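Local coordinates for RagA protein (Porphyromonas gingivalis, PDB 6SLN) that probably serves as a TonB-dependent outer-membrane receptor that takes up substrate through a plugged beta-barrel, at residues Trp626-Thr639 with Gln680-Asn694. Sequence-based numbering, arbitrary orientation.
Sequences WLSDLRLKMSYGTT and QSQFNFGLAAGAFNN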
loop_
_atom_site.group_PDB
_atom_site.type_symbol
_atom_site.label_atom_id
_atom_site.label_comp_id
_atom_site.label_asym_id
_atom_site.label_seq_id
_atom_site.Cartn_x
_atom_site.Cartn_y
_atom_site.Cartn_z
ATOM N N TRP A 626 -33.359 40.154 -47.035
ATOM C CA TRP A 626 -33.548 39.579 -45.709
ATOM C C TRP A 626 -32.619 38.388 -45.470
ATOM O O TRP A 626 -31.804 38.407 -44.542
ATOM C CB TRP A 626 -35.022 39.201 -45.504
ATOM C CG TRP A 626 -35.518 38.092 -46.375
ATOM C CD1 TRP A 626 -35.745 38.142 -47.722
ATOM C CD2 TRP A 626 -35.843 36.758 -45.961
ATOM N NE1 TRP A 626 -36.193 36.920 -48.171
ATOM C CE2 TRP A 626 -36.263 36.053 -47.111
ATOM C CE3 TRP A 626 -35.822 36.092 -44.731
ATOM C CZ2 TRP A 626 -36.658 34.716 -47.066
ATOM C CZ3 TRP A 626 -36.214 34.761 -44.688
ATOM C CH2 TRP A 626 -36.628 34.090 -45.850
ATOM N N LEU A 627 -32.707 37.351 -46.304
ATOM C CA LEU A 627 -31.992 36.109 -46.033
ATOM C C LEU A 627 -30.530 36.225 -46.442
ATOM O O LEU A 627 -30.211 36.723 -47.524
ATOM C CB LEU A 627 -32.637 34.932 -46.757
ATOM C CG LEU A 627 -32.332 33.591 -46.089
ATOM C CD1 LEU A 627 -33.489 32.657 -46.309
ATOM C CD2 LEU A 627 -31.046 32.984 -46.621
ATOM N N SER A 628 -29.646 35.731 -45.576
ATOM C CA SER A 628 -28.217 35.968 -45.698
ATOM C C SER A 628 -27.373 34.703 -45.694
ATOM O O SER A 628 -26.178 34.787 -46.005
ATOM C CB SER A 628 -27.732 36.890 -44.573
ATOM O OG SER A 628 -27.789 36.222 -43.311
ATOM N N ASP A 629 -27.933 33.550 -45.342
ATOM C CA ASP A 629 -27.248 32.287 -45.587
ATOM C C ASP A 629 -28.244 31.146 -45.442
ATOM O O ASP A 629 -29.122 31.185 -44.578
ATOM C CB ASP A 629 -26.058 32.065 -44.641
ATOM C CG ASP A 629 -25.031 31.093 -45.225
ATOM O OD1 ASP A 629 -25.258 30.602 -46.358
ATOM O OD2 ASP A 629 -24.007 30.814 -44.560
ATOM N N LEU A 630 -28.109 30.148 -46.311
ATOM C CA LEU A 630 -28.877 28.916 -46.218
ATOM C C LEU A 630 -27.955 27.772 -46.609
ATOM O O LEU A 630 -27.266 27.855 -47.632
ATOM C CB LEU A 630 -30.112 28.951 -47.128
ATOM C CG LEU A 630 -31.338 28.213 -46.594
ATOM C CD1 LEU A 630 -32.563 28.644 -47.346
ATOM C CD2 LEU A 630 -31.162 26.710 -46.702
ATOM N N ARG A 631 -27.931 26.723 -45.789
ATOM C CA ARG A 631 -27.158 25.528 -46.094
ATOM C C ARG A 631 -27.987 24.289 -45.781
ATOM O O ARG A 631 -28.786 24.264 -44.840
ATOM C CB ARG A 631 -25.834 25.489 -45.324
ATOM C CG ARG A 631 -24.845 26.566 -45.733
ATOM C CD ARG A 631 -23.527 26.413 -44.996
ATOM N NE ARG A 631 -23.706 26.333 -43.546
ATOM C CZ ARG A 631 -23.663 27.378 -42.729
ATOM N NH1 ARG A 631 -23.450 28.592 -43.220
ATOM N NH2 ARG A 631 -23.838 27.209 -41.424
ATOM N N LEU A 632 -27.790 23.266 -46.607
ATOM C CA LEU A 632 -28.445 21.974 -46.488
ATOM C C LEU A 632 -27.350 20.927 -46.327
ATOM O O LEU A 632 -26.337 20.971 -47.033
ATOM C CB LEU A 632 -29.329 21.722 -47.723
ATOM C CG LEU A 632 -30.230 20.506 -47.958
ATOM C CD1 LEU A 632 -29.412 19.273 -48.254
ATOM C CD2 LEU A 632 -31.134 20.269 -46.781
ATOM N N LYS A 633 -27.526 20.012 -45.381
ATOM C CA LYS A 633 -26.474 19.059 -45.063
ATOM C C LYS A 633 -27.092 17.735 -44.654
ATOM O O LYS A 633 -28.053 17.708 -43.880
ATOM C CB LYS A 633 -25.559 19.582 -43.936
ATOM C CG LYS A 633 -26.268 20.433 -42.884
ATOM C CD LYS A 633 -25.308 21.355 -42.134
ATOM C CE LYS A 633 -24.509 20.610 -41.063
ATOM N NZ LYS A 633 -25.302 20.253 -39.844
ATOM N N MET A 634 -26.543 16.638 -45.170
ATOM C CA MET A 634 -26.922 15.331 -44.663
ATOM C C MET A 634 -25.712 14.414 -44.575
ATOM O O MET A 634 -24.757 14.533 -45.346
ATOM C CB MET A 634 -28.003 14.676 -45.508
ATOM C CG MET A 634 -27.594 14.388 -46.920
ATOM S SD MET A 634 -29.087 14.234 -47.901
ATOM C CE MET A 634 -29.626 15.932 -47.974
ATOM N N SER A 635 -25.779 13.488 -43.621
ATOM C CA SER A 635 -24.719 12.546 -43.323
ATOM C C SER A 635 -25.314 11.152 -43.187
ATOM O O SER A 635 -26.461 10.982 -42.760
ATOM C CB SER A 635 -23.998 12.916 -42.019
ATOM O OG SER A 635 -24.531 12.192 -40.910
ATOM N N TYR A 636 -24.529 10.155 -43.559
ATOM C CA TYR A 636 -24.815 8.797 -43.138
ATOM C C TYR A 636 -23.503 8.115 -42.819
ATOM O O TYR A 636 -22.515 8.278 -43.543
ATOM C CB TYR A 636 -25.556 7.982 -44.185
ATOM C CG TYR A 636 -25.817 6.603 -43.656
ATOM C CD1 TYR A 636 -26.826 6.383 -42.728
ATOM C CD2 TYR A 636 -25.018 5.528 -44.030
ATOM C CE1 TYR A 636 -27.054 5.128 -42.209
ATOM C CE2 TYR A 636 -25.238 4.268 -43.512
ATOM C CZ TYR A 636 -26.257 4.076 -42.597
ATOM O OH TYR A 636 -26.497 2.830 -42.069
ATOM N N GLY A 637 -23.494 7.347 -41.742
ATOM C CA GLY A 637 -22.247 6.726 -41.353
ATOM C C GLY A 637 -22.444 5.757 -40.215
ATOM O O GLY A 637 -23.494 5.728 -39.566
ATOM N N THR A 638 -21.406 4.957 -39.991
ATOM C CA THR A 638 -21.367 3.972 -38.928
ATOM C C THR A 638 -20.285 4.345 -37.930
ATOM O O THR A 638 -19.260 4.938 -38.284
ATOM C CB THR A 638 -21.086 2.570 -39.463
ATOM O OG1 THR A 638 -19.920 2.603 -40.297
ATOM C CG2 THR A 638 -22.260 2.102 -40.266
ATOM N N THR A 639 -20.533 3.984 -36.672
ATOM C CA THR A 639 -19.648 4.313 -35.568
ATOM C C THR A 639 -19.684 3.158 -34.586
ATOM O O THR A 639 -20.706 2.480 -34.441
ATOM C CB THR A 639 -20.073 5.597 -34.850
ATOM O OG1 THR A 639 -21.389 5.411 -34.317
ATOM C CG2 THR A 639 -20.058 6.814 -35.791
ATOM N N GLN A 680 -23.181 1.134 -34.411
ATOM C CA GLN A 680 -24.203 2.144 -34.543
ATOM C C GLN A 680 -24.114 2.760 -35.926
ATOM O O GLN A 680 -23.033 2.858 -36.511
ATOM C CB GLN A 680 -24.045 3.231 -33.483
ATOM C CG GLN A 680 -24.674 2.854 -32.161
ATOM C CD GLN A 680 -24.650 3.965 -31.129
ATOM O OE1 GLN A 680 -24.726 5.156 -31.459
ATOM N NE2 GLN A 680 -24.523 3.577 -29.866
ATOM N N SER A 681 -25.270 3.157 -36.446
ATOM C CA SER A 681 -25.340 3.977 -37.638
ATOM C C SER A 681 -26.154 5.216 -37.309
ATOM O O SER A 681 -26.959 5.211 -36.378
ATOM C CB SER A 681 -25.963 3.218 -38.812
ATOM O OG SER A 681 -27.322 2.929 -38.556
ATOM N N GLN A 682 -25.938 6.286 -38.073
ATOM C CA GLN A 682 -26.691 7.517 -37.849
ATOM C C GLN A 682 -26.882 8.240 -39.171
ATOM O O GLN A 682 -25.914 8.715 -39.774
ATOM C CB GLN A 682 -25.997 8.425 -36.846
ATOM C CG GLN A 682 -26.930 9.467 -36.277
ATOM C CD GLN A 682 -26.202 10.667 -35.724
ATOM O OE1 GLN A 682 -26.487 11.799 -36.107
ATOM N NE2 GLN A 682 -25.265 10.433 -34.815
ATOM N N PHE A 683 -28.136 8.336 -39.597
ATOM C CA PHE A 683 -28.520 9.200 -40.698
ATOM C C PHE A 683 -28.920 10.552 -40.122
ATOM O O PHE A 683 -29.654 10.616 -39.132
ATOM C CB PHE A 683 -29.670 8.575 -41.486
ATOM C CG PHE A 683 -30.352 9.523 -42.418
ATOM C CD1 PHE A 683 -29.684 10.048 -43.509
ATOM C CD2 PHE A 683 -31.673 9.888 -42.208
ATOM C CE1 PHE A 683 -30.327 10.921 -44.378
ATOM C CE2 PHE A 683 -32.320 10.763 -43.069
ATOM C CZ PHE A 683 -31.646 11.279 -44.154
ATOM N N ASN A 684 -28.409 11.625 -40.715
ATOM C CA ASN A 684 -28.664 12.959 -40.198
ATOM C C ASN A 684 -28.911 13.897 -41.359
ATOM O O ASN A 684 -28.122 13.926 -42.303
ATOM C CB ASN A 684 -27.492 13.476 -39.360
ATOM C CG ASN A 684 -27.842 14.732 -38.601
ATOM O OD1 ASN A 684 -28.191 14.681 -37.426
ATOM N ND2 ASN A 684 -27.803 15.867 -39.289
ATOM N N PHE A 685 -29.995 14.661 -41.281
ATOM C CA PHE A 685 -30.392 15.593 -42.331
ATOM C C PHE A 685 -30.631 16.957 -41.701
ATOM O O PHE A 685 -31.505 17.094 -40.839
ATOM C CB PHE A 685 -31.654 15.108 -43.046
ATOM C CG PHE A 685 -32.255 16.132 -43.937
ATOM C CD1 PHE A 685 -33.213 17.018 -43.462
ATOM C CD2 PHE A 685 -31.852 16.230 -45.255
ATOM C CE1 PHE A 685 -33.759 17.982 -44.286
ATOM C CE2 PHE A 685 -32.399 17.180 -46.088
ATOM C CZ PHE A 685 -33.355 18.059 -45.603
ATOM N N GLY A 686 -29.883 17.972 -42.141
ATOM C CA GLY A 686 -29.861 19.241 -41.450
ATOM C C GLY A 686 -30.094 20.432 -42.359
ATOM O O GLY A 686 -29.970 20.357 -43.581
ATOM N N LEU A 687 -30.419 21.555 -41.722
ATOM C CA LEU A 687 -30.665 22.799 -42.441
ATOM C C LEU A 687 -30.202 23.958 -41.573
ATOM O O LEU A 687 -30.825 24.238 -40.547
ATOM C CB LEU A 687 -32.138 22.942 -42.786
ATOM C CG LEU A 687 -32.404 23.859 -43.969
ATOM C CD1 LEU A 687 -31.944 23.214 -45.259
ATOM C CD2 LEU A 687 -33.884 24.250 -44.042
ATOM N N ALA A 688 -29.119 24.616 -41.975
ATOM C CA ALA A 688 -28.699 25.869 -41.367
ATOM C C ALA A 688 -29.296 27.035 -42.151
ATOM O O ALA A 688 -29.674 26.893 -43.315
ATOM C CB ALA A 688 -27.170 25.981 -41.328
ATOM N N ALA A 689 -29.383 28.194 -41.500
ATOM C CA ALA A 689 -29.845 29.410 -42.163
ATOM C C ALA A 689 -29.587 30.615 -41.260
ATOM O O ALA A 689 -29.346 30.479 -40.056
ATOM C CB ALA A 689 -31.326 29.320 -42.540
ATOM N N GLY A 690 -29.632 31.799 -41.875
ATOM C CA GLY A 690 -29.530 33.065 -41.172
ATOM C C GLY A 690 -30.158 34.171 -41.993
ATOM O O GLY A 690 -30.166 34.118 -43.227
ATOM N N ALA A 691 -30.702 35.176 -41.307
ATOM C CA ALA A 691 -31.446 36.235 -41.979
ATOM C C ALA A 691 -31.056 37.597 -41.418
ATOM O O ALA A 691 -30.433 37.703 -40.359
ATOM C CB ALA A 691 -32.960 36.024 -41.849
ATOM N N PHE A 692 -31.447 38.644 -42.153
ATOM C CA PHE A 692 -31.214 40.043 -41.792
ATOM C C PHE A 692 -29.741 40.287 -41.490
ATOM O O PHE A 692 -29.334 40.298 -40.322
ATOM C CB PHE A 692 -32.097 40.440 -40.605
ATOM C CG PHE A 692 -33.516 39.953 -40.722
ATOM C CD1 PHE A 692 -33.924 38.799 -40.078
ATOM C CD2 PHE A 692 -34.440 40.652 -41.475
ATOM C CE1 PHE A 692 -35.226 38.352 -40.187
ATOM C CE2 PHE A 692 -35.747 40.207 -41.590
ATOM C CZ PHE A 692 -36.140 39.059 -40.947
ATOM N N ASN A 693 -28.944 40.504 -42.541
ATOM C CA ASN A 693 -27.503 40.315 -42.437
ATOM C C ASN A 693 -27.325 39.000 -41.704
ATOM O O ASN A 693 -28.102 38.072 -41.934
ATOM C CB ASN A 693 -26.827 41.490 -41.724
ATOM C CG ASN A 693 -27.212 42.846 -42.335
ATOM O OD1 ASN A 693 -27.048 43.069 -43.541
ATOM N ND2 ASN A 693 -27.728 43.747 -41.507
ATOM N N ASN A 694 -26.370 38.882 -40.801
ATOM C CA ASN A 694 -26.425 37.623 -40.078
ATOM C C ASN A 694 -26.859 37.872 -38.643
ATOM O O ASN A 694 -26.204 37.433 -37.693
ATOM C CB ASN A 694 -25.102 36.866 -40.152
ATOM C CG ASN A 694 -25.307 35.364 -40.073
ATOM O OD1 ASN A 694 -25.385 34.793 -38.982
ATOM N ND2 ASN A 694 -25.456 34.724 -41.231
#
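L632 lies against L687 and F685 across two neighbouring antiparallel strands of the TonB-dependent receptor barrel, whose short axes run at 174° to each other over 627-639 and 680-691. Alternate residues supply the relief. On the face carrying L630, L632, M634 and Y636, apolar side chains interlock obliquely: the CD2 branch of L632 fits between L687 and F685, 3.4 Å from L687 CD1. With CG anti to the backbone N (chi1 -177°) and chi2 at -72°, L632 brings its CD2 end nearer the partner strand. M634 flanks the same phenyl group, its CE at the ring edge 3.5 Å from F685 CD2. Further along, Y636 and F683 cross at about a right angle, F683 CB lying in the plane of the tyrosine ring, 3.8 Å from Y636 CD1.

The opposite face, consistent with the barrel interior, is largely polar, and part of it meets the plug: Q682 NE2 bonds K187 O. Here G686 provides a hollow for K633, whose CG rests 3.8 Å from G686 O while NZ continues to a salt bridge with E699. A688 CB is a low bump beside the R631 guanidinium, 3.6 Å from R631 NH2; a salt bridge within the strand tethers R631 NH1 to D629 OD2.

Paired backbone bonds such as S635 N to N684 O and N684 N to S635 O maintain the ladder as far as a classic bulge, where S628 and D629 both face G690, which has no side chain. Its O accepts two N-H groups from one face of the carbonyl plane, S628 N at 2.9 Å and D629 N at 3.1 Å.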